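PDB 2E7Z: acetylene hydratase, which catalyses the hydration of acetylene to acetaldehyde, using a tungsten-bis(molybdopterin guanine dinucleotide) cofactor and a [4Fe-4S] cluster. Local coordinates for residues R58-P62 / A485-K489; S414-M418 / T444-L449; L435-Q441 / D451-D457. All coordinates share one frame; numbering follows the deposited sequence.

Contact 1: R58-P62 / A485-K489; sequences RVLYP and AGEAK
A485 turns its methyl toward L60 and meets both branches of the leucine. A485 CB lies 3.8 Å from L60 CD2 and slightly farther from CD1. The tip of R58 also reaches this methyl. The extended R58 chain, with CG anti to the backbone N (chi1 -177°), carries the guanidinium across to the methyls of A485 and A488. L60 CD2 sits over one face of the R58 guanidinium, offset toward its rim. The charged end of R58 is satisfied elsewhere: it makes a salt bridge to E461 and hydrogen bonds to the backbone oxygens of R53 and G456. G486 comes next. G486 CA is 4.1 Å from L60 CB and 3.8 Å from Y61 OH. Its positive phi fits the second position of a type II' turn, and a CB here would also clash with L60 CB. The four residues from A485 to A488 form this type II' beta turn, closed by A488 N to A485 O at 3.0 Å. The turn lies in the loop before helix 491-501. It rests on the loop that leads into strand 63-65, an antiparallel neighbour of strand 452-455 in the mixed sheet. E487 supplies the one hydrogen bond between the two segments. E487 N donates to L60 O at 2.8 Å, with a bent N-H...O angle of 137°. The same backbone nitrogen stands over one face of the Y61 ring. Beyond it, the E487 side chain crosses the tyrosine at about a right angle, and E487 CG is 3.6 Å from Y61 CE2. Y61 also makes a cation-pi contact with R77. A488 points its methyl back toward the first segment, where A488 CB is 3.6 Å from R58 NH2.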
loop_
_atom_site.group_PDB
_atom_site.type_symbol
_atom_site.label_atom_id
_atom_site.label_comp_id
_atom_site.label_asym_id
_atom_site.label_seq_id
_atom_site.Cartn_x
_atom_site.Cartn_y
_atom_site.Cartn_z
ATOM N N ARG A 58 12.088 -20.246 -9.452
ATOM C CA ARG A 58 10.781 -20.209 -8.797
ATOM C C ARG A 58 10.649 -21.405 -7.855
ATOM O O ARG A 58 11.042 -22.539 -8.173
ATOM C CB ARG A 58 9.672 -20.206 -9.851
ATOM C CG ARG A 58 8.285 -20.099 -9.241
ATOM C CD ARG A 58 7.223 -19.979 -10.298
ATOM N NE ARG A 58 5.902 -20.057 -9.609
ATOM C CZ ARG A 58 4.735 -20.340 -10.206
ATOM N NH1 ARG A 58 4.665 -20.531 -11.525
ATOM N NH2 ARG A 58 3.609 -20.437 -9.498
ATOM N N VAL A 59 10.134 -21.149 -6.657
ATOM C CA VAL A 59 9.853 -22.212 -5.709
ATOM C C VAL A 59 8.542 -22.880 -6.088
ATOM O O VAL A 59 7.473 -22.246 -6.034
ATOM C CB VAL A 59 9.792 -21.652 -4.255
ATOM C CG1 VAL A 59 9.399 -22.733 -3.253
ATOM C CG2 VAL A 59 11.151 -21.034 -3.874
ATOM N N LEU A 60 8.596 -24.154 -6.476
ATOM C CA LEU A 60 7.415 -24.876 -6.934
ATOM C C LEU A 60 6.972 -25.990 -5.987
ATOM O O LEU A 60 5.930 -26.627 -6.208
ATOM C CB LEU A 60 7.624 -25.418 -8.356
ATOM C CG LEU A 60 7.689 -24.372 -9.457
ATOM C CD1 LEU A 60 7.939 -25.127 -10.799
ATOM C CD2 LEU A 60 6.460 -23.499 -9.551
ATOM N N TYR A 61 7.744 -26.231 -4.935
ATOM C CA TYR A 61 7.469 -27.308 -3.985
ATOM C C TYR A 61 7.730 -26.808 -2.575
ATOM O O TYR A 61 8.634 -25.984 -2.367
ATOM C CB TYR A 61 8.347 -28.553 -4.261
ATOM C CG TYR A 61 8.119 -29.126 -5.637
ATOM C CD1 TYR A 61 8.817 -28.639 -6.724
ATOM C CD2 TYR A 61 7.173 -30.137 -5.853
ATOM C CE1 TYR A 61 8.588 -29.129 -8.014
ATOM C CE2 TYR A 61 6.949 -30.653 -7.135
ATOM C CZ TYR A 61 7.654 -30.133 -8.193
ATOM O OH TYR A 61 7.439 -30.631 -9.456
ATOM N N PRO A 62 6.961 -27.312 -1.611
ATOM C CA PRO A 62 7.249 -26.938 -0.226
ATOM C C PRO A 62 8.682 -27.290 0.182
ATOM O O PRO A 62 9.186 -28.379 -0.145
ATOM C CB PRO A 62 6.252 -27.768 0.572
ATOM C CG PRO A 62 5.092 -27.963 -0.355
ATOM C CD PRO A 62 5.755 -28.170 -1.700
ATOM N N ALA A 485 2.203 -24.317 -12.123
ATOM C CA ALA A 485 3.391 -25.162 -12.316
ATOM C C ALA A 485 3.740 -25.936 -11.049
ATOM O O ALA A 485 3.447 -25.508 -9.929
ATOM C CB ALA A 485 4.567 -24.328 -12.772
ATOM N N GLY A 486 4.348 -27.105 -11.231
ATOM C CA GLY A 486 4.869 -27.897 -10.124
ATOM C C GLY A 486 3.788 -28.162 -9.098
ATOM O O GLY A 486 2.653 -28.519 -9.456
ATOM N N GLU A 487 4.115 -27.930 -7.821
ATOM C CA GLU A 487 3.163 -28.101 -6.735
ATOM C C GLU A 487 2.741 -26.743 -6.173
ATOM O O GLU A 487 2.368 -26.649 -5.006
ATOM C CB GLU A 487 3.763 -28.985 -5.632
ATOM C CG GLU A 487 3.606 -30.473 -5.910
ATOM C CD GLU A 487 2.224 -30.957 -5.534
ATOM O OE1 GLU A 487 1.935 -31.071 -4.315
ATOM O OE2 GLU A 487 1.425 -31.217 -6.465
ATOM N N ALA A 488 2.760 -25.705 -7.008
ATOM C CA ALA A 488 2.267 -24.386 -6.522
ATOM C C ALA A 488 0.774 -24.473 -6.240
ATOM O O ALA A 488 0.021 -25.105 -6.976
ATOM C CB ALA A 488 2.573 -23.341 -7.561
ATOM N N LYS A 489 0.350 -23.854 -5.151
ATOM C CA LYS A 489 -1.040 -23.942 -4.764
ATOM C C LYS A 489 -1.554 -22.550 -4.464
ATOM O O LYS A 489 -0.792 -21.622 -4.248
ATOM C CB LYS A 489 -1.222 -24.811 -3.499
ATOM C CG LYS A 489 -0.717 -26.238 -3.558
ATOM C CD LYS A 489 -1.567 -27.126 -4.399
ATOM C CE LYS A 489 -0.991 -28.553 -4.418
ATOM N NZ LYS A 489 -1.596 -29.336 -5.517
#

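Contact 2: S414-M418 / T444-L449; sequences SNALM and TPTAQL. With MGD (2-amino-5,6-dimercapto-7-methyl-3,7,8a,9-tetrahydro-8-oxa-1,3,9,10-tetraaza-anthracen-4-one guanosine dinucleotide), chain E.
S414 O lies near the T446 methyl and reaches T444 through a water, 3.1 Å from S414 O and 2.7 Å from T444 OG1. N415 follows, at the centre of an inverse gamma turn, and works on two sides. N415 N donates to the cofactor's O5' at 3.0 Å, where the guanosine joins the diphosphate. With CG anti to the backbone N (chi1 -179°), its amide swings across to the 444-449 loop, where OD1 accepts twice from T446. T446 OG1 donates to N415 OD1 at 2.7 Å, in the carbonyl plane and on a lone pair. T446 N is farther, 3.3 Å from N415 OD1, and tilted from that plane. N415 ND2 bonds to S610, another cofactor-binding residue. With an alanine here, T446 OG1, T446 N and S610 OG would probably lose their amide partner, leaving the cofactor-binding loop less firmly placed. L417 N donates to T446 OG1 at 2.9 Å, so this buried hydroxyl both accepts and donates. L417 CD2 packs at 3.9 Å on P445 CB and also touches L449. M418 SD lies 3.7 Å from P445 CG, against the proline ring. T444 OG1 accepts from A447 N, an ST motif where backbone angles turn helical. The contact is buried between strand 408-412, which touches A416 and T446, helix 423-431, which packs on L417 and L449, and helix 691-694 against M418 and P445.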
loop_
_atom_site.group_PDB
_atom_site.type_symbol
_atom_site.label_atom_id
_atom_site.label_comp_id
_atom_site.label_asym_id
_atom_site.label_seq_id
_atom_site.Cartn_x
_atom_site.Cartn_y
_atom_site.Cartn_z
ATOM N N SER A 414 4.458 -11.470 0.899
ATOM C CA SER A 414 4.994 -10.310 1.585
ATOM C C SER A 414 6.438 -10.560 1.992
ATOM O O SER A 414 6.726 -11.457 2.799
ATOM C CB SER A 414 4.109 -10.011 2.827
ATOM O OG SER A 414 4.709 -9.019 3.667
ATOM N N ASN A 415 7.349 -9.779 1.398
ATOM C CA ASN A 415 8.752 -9.850 1.773
ATOM C C ASN A 415 8.929 -8.933 2.978
ATOM O O ASN A 415 9.544 -7.881 2.931
ATOM C CB ASN A 415 9.604 -9.437 0.577
ATOM C CG ASN A 415 11.086 -9.507 0.842
ATOM O OD1 ASN A 415 11.556 -10.163 1.768
ATOM N ND2 ASN A 415 11.840 -8.864 -0.048
ATOM N N ALA A 416 8.337 -9.388 4.078
ATOM C CA ALA A 416 8.160 -8.597 5.294
ATOM C C ALA A 416 9.441 -8.025 5.882
ATOM O O ALA A 416 9.450 -6.895 6.379
ATOM C CB ALA A 416 7.384 -9.411 6.365
ATOM N N LEU A 417 10.547 -8.768 5.806
ATOM C CA LEU A 417 11.815 -8.235 6.283
ATOM C C LEU A 417 12.076 -6.835 5.709
ATOM O O LEU A 417 12.633 -5.973 6.386
ATOM C CB LEU A 417 12.963 -9.197 5.915
ATOM C CG LEU A 417 14.345 -8.674 6.261
ATOM C CD1 LEU A 417 14.564 -8.564 7.765
ATOM C CD2 LEU A 417 15.379 -9.613 5.633
ATOM N N MET A 418 11.721 -6.653 4.437
ATOM C CA MET A 418 12.093 -5.459 3.684
ATOM C C MET A 418 10.934 -4.508 3.429
ATOM O O MET A 418 11.114 -3.512 2.709
ATOM C CB MET A 418 12.703 -5.881 2.322
ATOM C CG MET A 418 14.121 -6.483 2.418
ATOM S SD MET A 418 14.742 -7.221 0.879
ATOM C CE MET A 418 14.397 -5.973 -0.384
ATOM N N THR A 444 12.926 -15.464 -1.150
ATOM C CA THR A 444 13.150 -14.076 -0.811
ATOM C C THR A 444 13.955 -13.970 0.488
ATOM O O THR A 444 14.130 -14.950 1.206
ATOM C CB THR A 444 11.815 -13.349 -0.602
ATOM O OG1 THR A 444 11.220 -13.892 0.577
ATOM C CG2 THR A 444 10.913 -13.536 -1.800
ATOM N N PRO A 445 14.462 -12.766 0.798
ATOM C CA PRO A 445 15.147 -12.595 2.055
ATOM C C PRO A 445 14.296 -13.020 3.260
ATOM O O PRO A 445 14.811 -13.580 4.203
ATOM C CB PRO A 445 15.495 -11.102 2.061
ATOM C CG PRO A 445 15.699 -10.780 0.550
ATOM C CD PRO A 445 14.600 -11.589 -0.097
ATOM N N THR A 446 12.987 -12.765 3.203
ATOM C CA THR A 446 12.080 -13.238 4.254
ATOM C C THR A 446 11.955 -14.768 4.249
ATOM O O THR A 446 12.019 -15.399 5.291
ATOM C CB THR A 446 10.698 -12.586 4.078
ATOM O OG1 THR A 446 10.879 -11.179 4.158
ATOM C CG2 THR A 446 9.787 -13.027 5.188
ATOM N N ALA A 447 11.802 -15.367 3.066
ATOM C CA ALA A 447 11.692 -16.823 2.971
ATOM C C ALA A 447 12.962 -17.500 3.516
ATOM O O ALA A 447 12.908 -18.574 4.113
ATOM C CB ALA A 447 11.448 -17.235 1.524
ATOM N N GLN A 448 14.088 -16.809 3.367
ATOM C CA GLN A 448 15.362 -17.361 3.837
ATOM C C GLN A 448 15.402 -17.571 5.337
ATOM O O GLN A 448 16.181 -18.350 5.878
ATOM C CB GLN A 448 16.469 -16.425 3.440
ATOM C CG GLN A 448 16.769 -16.597 1.941
ATOM C CD GLN A 448 17.799 -15.617 1.421
ATOM O OE1 GLN A 448 18.742 -15.257 2.136
ATOM N NE2 GLN A 448 17.629 -15.186 0.165
ATOM N N LEU A 449 14.512 -16.841 6.018
ATOM C CA LEU A 449 14.362 -16.862 7.483
ATOM C C LEU A 449 13.249 -17.783 7.952
ATOM O O LEU A 449 12.946 -17.844 9.151
ATOM C CB LEU A 449 14.153 -15.425 8.002
ATOM C CG LEU A 449 15.415 -14.550 7.920
ATOM C CD1 LEU A 449 15.111 -13.055 7.813
ATOM C CD2 LEU A 449 16.359 -14.830 9.074
HETATM P PB MGD E . 7.115 -6.874 -1.375
HETATM O O1B MGD E . 7.576 -6.415 -0.013
HETATM O O2B MGD E . 8.039 -6.802 -2.534
HETATM O O3B MGD E . 5.792 -6.094 -1.836
HETATM O O3A MGD E . 4.421 -4.547 -0.409
HETATM P PA MGD E . 4.335 -5.967 -1.169
HETATM O O1A MGD E . 3.386 -5.925 -2.329
HETATM O O2A MGD E . 4.150 -6.986 -0.086
HETATM O "O5'" MGD E . 6.628 -8.399 -1.178
HETATM C "C5'" MGD E . 5.770 -8.979 -2.146
HETATM C "C4'" MGD E . 6.104 -10.457 -2.176
HETATM O "O4'" MGD E . 5.058 -11.113 -2.909
HETATM C "C3'" MGD E . 7.367 -10.786 -2.966
HETATM O "O3'" MGD E . 8.265 -11.525 -2.121
HETATM C "C2'" MGD E . 6.916 -11.613 -4.189
HETATM O "O2'" MGD E . 7.814 -12.653 -4.625
HETATM C "C1'" MGD E . 5.628 -12.199 -3.675
HETATM N N9 MGD E . 4.602 -12.512 -4.681
HETATM C C8 MGD E . 4.280 -11.795 -5.786
HETATM N N7 MGD E . 3.222 -12.333 -6.413
HETATM C C5 MGD E . 2.811 -13.374 -5.656
HETATM C C6 MGD E . 1.759 -14.374 -5.714
HETATM O O6 MGD E . 0.926 -14.385 -6.645
HETATM N N1 MGD E . 1.712 -15.248 -4.696
HETATM C C2 MGD E . 2.600 -15.328 -3.709
HETATM N N2 MGD E . 2.430 -16.272 -2.739
HETATM N N3 MGD E . 3.593 -14.451 -3.597
HETATM C C4 MGD E . 3.717 -13.483 -4.528
HETATM C C10 MGD E . 4.132 -3.369 -1.165
HETATM C C11 MGD E . 3.922 -2.253 -0.165
HETATM O O11 MGD E . 5.195 -2.033 0.439
HETATM C C12 MGD E . 3.434 -1.010 -0.868
HETATM S S12 MGD E . 2.055 -1.136 -1.871
HETATM C C13 MGD E . 4.030 0.177 -0.665
HETATM S S13 MGD E . 3.589 1.573 -1.536
HETATM C C14 MGD E . 5.140 0.372 0.320
HETATM N N15 MGD E . 6.417 0.618 -0.332
HETATM C C16 MGD E . 7.473 0.687 0.529
HETATM C C17 MGD E . 8.659 1.528 0.319
HETATM O O17 MGD E . 8.748 2.257 -0.694
HETATM N N18 MGD E . 9.628 1.492 1.256
HETATM C C19 MGD E . 9.557 0.722 2.371
HETATM N N19 MGD E . 10.565 0.724 3.269
HETATM N N20 MGD E . 8.515 -0.085 2.607
HETATM C C21 MGD E . 7.481 -0.127 1.758
HETATM N N22 MGD E . 6.437 -0.914 2.029
HETATM C C23 MGD E . 5.224 -0.856 1.241
HETATM O O HOH W 1 8.688 -13.082 1.057
#

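Contact 3: L435-Q441 / D451-D457; sequences LVVCYDQ and DYVLPGD. With MGD (2-amino-5,6-dimercapto-7-methyl-3,7,8a,9-tetrahydro-8-oxa-1,3,9,10-tetraaza-anthracen-4-one guanosine dinucleotide), chain E.
V436 and D451 open this pair of parallel strands with bonds in both directions. V436 N donates to D451 OD2 at 2.8 Å, on the anti lone pair of that oxygen. D451 N returns a bond to V436 O, which also takes a weak one from Y452 N. R70 makes a salt bridge to the same D451 OD2. C438 N donates to Y452 O at 2.9 Å, and L454 N to C438 O at 2.8 Å. D440 N then bonds to L454 O, and G456 N to D440 O. The axes of segments 435-440 and 452-455 come within 4.7 Å, 22° apart in direction. On one face V437 CG1 meets L454 CD1, and Y439 CD1 meets L454 CB. The C-terminal ends hold the guanosine. Both D440 oxygens are used: D440 OD1 accepts from the cofactor's O2' and D440 OD2 from its O3', each at 2.7 Å. Q441 N and F442 N also donate to D440 OD1. Y439 O accepts from the guanine N2 at 3.2 Å, and that amino group also lies over one face of the Y439 ring. A chi1 of 171°, CG anti to the backbone N, carries the ring there. G456 CA is 3.4 Å from Y439 CE1; a side chain here would run into the guanine N2. One water accepts from the guanine N1 and donates to Y439 OH and D457 OD1. Y439 OH bonds to K489 O, while D457 makes salt bridges to R462 and R513. A carboxylate at a strand end holding both ribose hydroxyls recalls the acidic residue of Rossmann-type folds. The N-H donors around D440 would probably favour its ionised form. The N2 bond and the water-mediated N1 bond are consistent with recognition of guanine.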
loop_
_atom_site.group_PDB
_atom_site.type_symbol
_atom_site.label_atom_id
_atom_site.label_comp_id
_atom_site.label_asym_id
_atom_site.label_seq_id
_atom_site.Cartn_x
_atom_site.Cartn_y
_atom_site.Cartn_z
ATOM N N LEU A 435 8.212 -20.238 14.920
ATOM C CA LEU A 435 7.688 -20.735 13.647
ATOM C C LEU A 435 7.539 -19.599 12.670
ATOM O O LEU A 435 6.867 -18.621 12.982
ATOM C CB LEU A 435 6.319 -21.403 13.835
ATOM C CG LEU A 435 5.580 -21.866 12.570
ATOM C CD1 LEU A 435 6.330 -22.992 11.847
ATOM C CD2 LEU A 435 4.199 -22.367 12.915
ATOM N N VAL A 436 8.149 -19.734 11.495
ATOM C CA VAL A 436 7.969 -18.770 10.405
ATOM C C VAL A 436 7.583 -19.539 9.161
ATOM O O VAL A 436 8.253 -20.529 8.792
ATOM C CB VAL A 436 9.241 -17.941 10.149
ATOM C CG1 VAL A 436 9.133 -17.024 8.917
ATOM C CG2 VAL A 436 9.622 -17.181 11.402
ATOM N N VAL A 437 6.485 -19.138 8.533
ATOM C CA VAL A 437 6.042 -19.741 7.274
ATOM C C VAL A 437 5.993 -18.647 6.224
ATOM O O VAL A 437 5.416 -17.576 6.468
ATOM C CB VAL A 437 4.642 -20.357 7.441
ATOM C CG1 VAL A 437 4.093 -20.872 6.093
ATOM C CG2 VAL A 437 4.617 -21.447 8.536
ATOM N N CYS A 438 6.612 -18.875 5.073
ATOM C CA CYS A 438 6.633 -17.906 3.985
ATOM C C CYS A 438 5.980 -18.487 2.759
ATOM O O CYS A 438 6.484 -19.494 2.251
ATOM C CB CYS A 438 8.053 -17.399 3.722
ATOM S SG CYS A 438 8.128 -16.159 2.420
ATOM N N TYR A 439 4.878 -17.900 2.306
ATOM C CA TYR A 439 4.134 -18.372 1.142
ATOM C C TYR A 439 4.436 -17.402 0.006
ATOM O O TYR A 439 3.998 -16.238 0.007
ATOM C CB TYR A 439 2.629 -18.460 1.494
ATOM C CG TYR A 439 1.707 -18.735 0.336
ATOM C CD1 TYR A 439 1.663 -19.991 -0.278
ATOM C CD2 TYR A 439 0.836 -17.742 -0.133
ATOM C CE1 TYR A 439 0.784 -20.235 -1.327
ATOM C CE2 TYR A 439 -0.021 -17.988 -1.170
ATOM C CZ TYR A 439 -0.057 -19.232 -1.766
ATOM O OH TYR A 439 -0.914 -19.405 -2.834
ATOM N N ASP A 440 5.254 -17.860 -0.955
ATOM C CA ASP A 440 5.840 -16.927 -1.917
ATOM C C ASP A 440 6.136 -17.675 -3.204
ATOM O O ASP A 440 5.813 -18.852 -3.332
ATOM C CB ASP A 440 7.129 -16.278 -1.337
ATOM C CG ASP A 440 7.404 -14.870 -1.903
ATOM O OD1 ASP A 440 7.876 -14.793 -3.062
ATOM O OD2 ASP A 440 7.163 -13.855 -1.175
ATOM N N GLN A 441 6.744 -16.955 -4.130
ATOM C CA GLN A 441 7.176 -17.537 -5.415
ATOM C C GLN A 441 8.676 -17.765 -5.476
ATOM O O GLN A 441 9.141 -18.521 -6.331
ATOM C CB GLN A 441 6.726 -16.605 -6.542
ATOM C CG GLN A 441 5.200 -16.581 -6.713
ATOM C CD GLN A 441 4.658 -15.600 -7.749
ATOM O OE1 GLN A 441 3.470 -15.702 -8.122
ATOM N NE2 GLN A 441 5.461 -14.653 -8.190
ATOM N N ASP A 451 10.914 -21.375 8.548
ATOM C CA ASP A 451 10.959 -22.831 8.789
ATOM C C ASP A 451 10.424 -23.589 7.577
ATOM O O ASP A 451 10.870 -24.706 7.269
ATOM C CB ASP A 451 10.151 -23.190 10.023
ATOM C CG ASP A 451 10.760 -22.596 11.263
ATOM O OD1 ASP A 451 11.763 -23.147 11.780
ATOM O OD2 ASP A 451 10.256 -21.571 11.732
ATOM N N TYR A 452 9.451 -22.997 6.892
ATOM C CA TYR A 452 8.790 -23.599 5.728
ATOM C C TYR A 452 8.543 -22.544 4.688
ATOM O O TYR A 452 8.014 -21.450 5.031
ATOM C CB TYR A 452 7.423 -24.241 6.094
ATOM C CG TYR A 452 7.537 -25.299 7.165
ATOM C CD1 TYR A 452 7.480 -24.953 8.515
ATOM C CD2 TYR A 452 7.759 -26.641 6.818
ATOM C CE1 TYR A 452 7.621 -25.885 9.515
ATOM C CE2 TYR A 452 7.942 -27.609 7.800
ATOM C CZ TYR A 452 7.882 -27.213 9.142
ATOM O OH TYR A 452 8.065 -28.157 10.126
ATOM N N VAL A 453 8.904 -22.867 3.442
ATOM C CA VAL A 453 8.602 -21.995 2.323
ATOM C C VAL A 453 7.601 -22.744 1.469
ATOM O O VAL A 453 7.839 -23.897 1.085
ATOM C CB VAL A 453 9.861 -21.623 1.545
ATOM C CG1 VAL A 453 9.519 -20.705 0.338
ATOM C CG2 VAL A 453 10.863 -20.922 2.470
ATOM N N LEU A 454 6.456 -22.117 1.225
ATOM C CA LEU A 454 5.346 -22.767 0.530
ATOM C C LEU A 454 5.128 -22.104 -0.799
ATOM O O LEU A 454 5.100 -20.902 -0.878
ATOM C CB LEU A 454 4.067 -22.737 1.362
ATOM C CG LEU A 454 4.201 -23.402 2.727
ATOM C CD1 LEU A 454 2.880 -23.223 3.454
ATOM C CD2 LEU A 454 4.508 -24.877 2.578
ATOM N N PRO A 455 5.043 -22.900 -1.883
ATOM C CA PRO A 455 4.928 -22.309 -3.210
ATOM C C PRO A 455 3.569 -21.769 -3.599
ATOM O O PRO A 455 2.574 -22.502 -3.629
ATOM C CB PRO A 455 5.285 -23.482 -4.130
ATOM C CG PRO A 455 4.791 -24.688 -3.383
ATOM C CD PRO A 455 5.102 -24.378 -1.923
ATOM N N GLY A 456 3.549 -20.485 -3.921
ATOM C CA GLY A 456 2.317 -19.861 -4.370
ATOM C C GLY A 456 2.094 -19.913 -5.870
ATOM O O GLY A 456 3.061 -19.915 -6.649
ATOM N N ASP A 457 0.843 -20.005 -6.299
ATOM C CA ASP A 457 0.516 -19.848 -7.703
ATOM C C ASP A 457 0.824 -18.425 -8.191
ATOM O O ASP A 457 1.161 -17.535 -7.415
ATOM C CB ASP A 457 -0.920 -20.308 -8.033
ATOM C CG ASP A 457 -2.004 -19.480 -7.364
ATOM O OD1 ASP A 457 -1.692 -18.492 -6.699
ATOM O OD2 ASP A 457 -3.177 -19.866 -7.569
HETATM P PB MGD E . 7.115 -6.874 -1.375
HETATM O O1B MGD E . 7.576 -6.415 -0.013
HETATM O O2B MGD E . 8.039 -6.802 -2.534
HETATM O O3B MGD E . 5.792 -6.094 -1.836
HETATM O O3A MGD E . 4.421 -4.547 -0.409
HETATM P PA MGD E . 4.335 -5.967 -1.169
HETATM O O1A MGD E . 3.386 -5.925 -2.329
HETATM O O2A MGD E . 4.150 -6.986 -0.086
HETATM O "O5'" MGD E . 6.628 -8.399 -1.178
HETATM C "C5'" MGD E . 5.770 -8.979 -2.146
HETATM C "C4'" MGD E . 6.104 -10.457 -2.176
HETATM O "O4'" MGD E . 5.058 -11.113 -2.909
HETATM C "C3'" MGD E . 7.367 -10.786 -2.966
HETATM O "O3'" MGD E . 8.265 -11.525 -2.121
HETATM C "C2'" MGD E . 6.916 -11.613 -4.189
HETATM O "O2'" MGD E . 7.814 -12.653 -4.625
HETATM C "C1'" MGD E . 5.628 -12.199 -3.675
HETATM N N9 MGD E . 4.602 -12.512 -4.681
HETATM C C8 MGD E . 4.280 -11.795 -5.786
HETATM N N7 MGD E . 3.222 -12.333 -6.413
HETATM C C5 MGD E . 2.811 -13.374 -5.656
HETATM C C6 MGD E . 1.759 -14.374 -5.714
HETATM O O6 MGD E . 0.926 -14.385 -6.645
HETATM N N1 MGD E . 1.712 -15.248 -4.696
HETATM C C2 MGD E . 2.600 -15.328 -3.709
HETATM N N2 MGD E . 2.430 -16.272 -2.739
HETATM N N3 MGD E . 3.593 -14.451 -3.597
HETATM C C4 MGD E . 3.717 -13.483 -4.528
HETATM C C10 MGD E . 4.132 -3.369 -1.165
HETATM C C11 MGD E . 3.922 -2.253 -0.165
HETATM O O11 MGD E . 5.195 -2.033 0.439
HETATM C C12 MGD E . 3.434 -1.010 -0.868
HETATM S S12 MGD E . 2.055 -1.136 -1.871
HETATM C C13 MGD E . 4.030 0.177 -0.665
HETATM S S13 MGD E . 3.589 1.573 -1.536
HETATM C C14 MGD E . 5.140 0.372 0.320
HETATM N N15 MGD E . 6.417 0.618 -0.332
HETATM C C16 MGD E . 7.473 0.687 0.529
HETATM C C17 MGD E . 8.659 1.528 0.319
HETATM O O17 MGD E . 8.748 2.257 -0.694
HETATM N N18 MGD E . 9.628 1.492 1.256
HETATM C C19 MGD E . 9.557 0.722 2.371
HETATM N N19 MGD E . 10.565 0.724 3.269
HETATM N N20 MGD E . 8.515 -0.085 2.607
HETATM C C21 MGD E . 7.481 -0.127 1.758
HETATM N N22 MGD E . 6.437 -0.914 2.029
HETATM C C23 MGD E . 5.224 -0.856 1.241
HETATM O O HOH W 2 -3.242 -17.779 -4.550
HETATM O O HOH W 3 0.009 -17.310 -4.716
#

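Contacts 2 and 3 are buried and touch the same guanosine dinucleotide, while contact 1 is partly buried, farther from the centre of the chain. Contact 3 joins two adjacent parallel strands of the mixed sheet, mainly by backbone bonds, with carboxylates at its ends. Contact 2 joins the loops that follow strands 408-412 and 435-440, and relies on side-chain amide and hydroxyl bonds. Contact 1 pairs two loops through one backbone bond and packing of L60, Y61 and the R58 guanidinium on a tight turn. Contacts 1 and 3 meet directly: V59 N bonds to Q441 O. Contact 2 packs on contact 3 through A447, against C438 and V453. Contacts 1 and 2 do not touch.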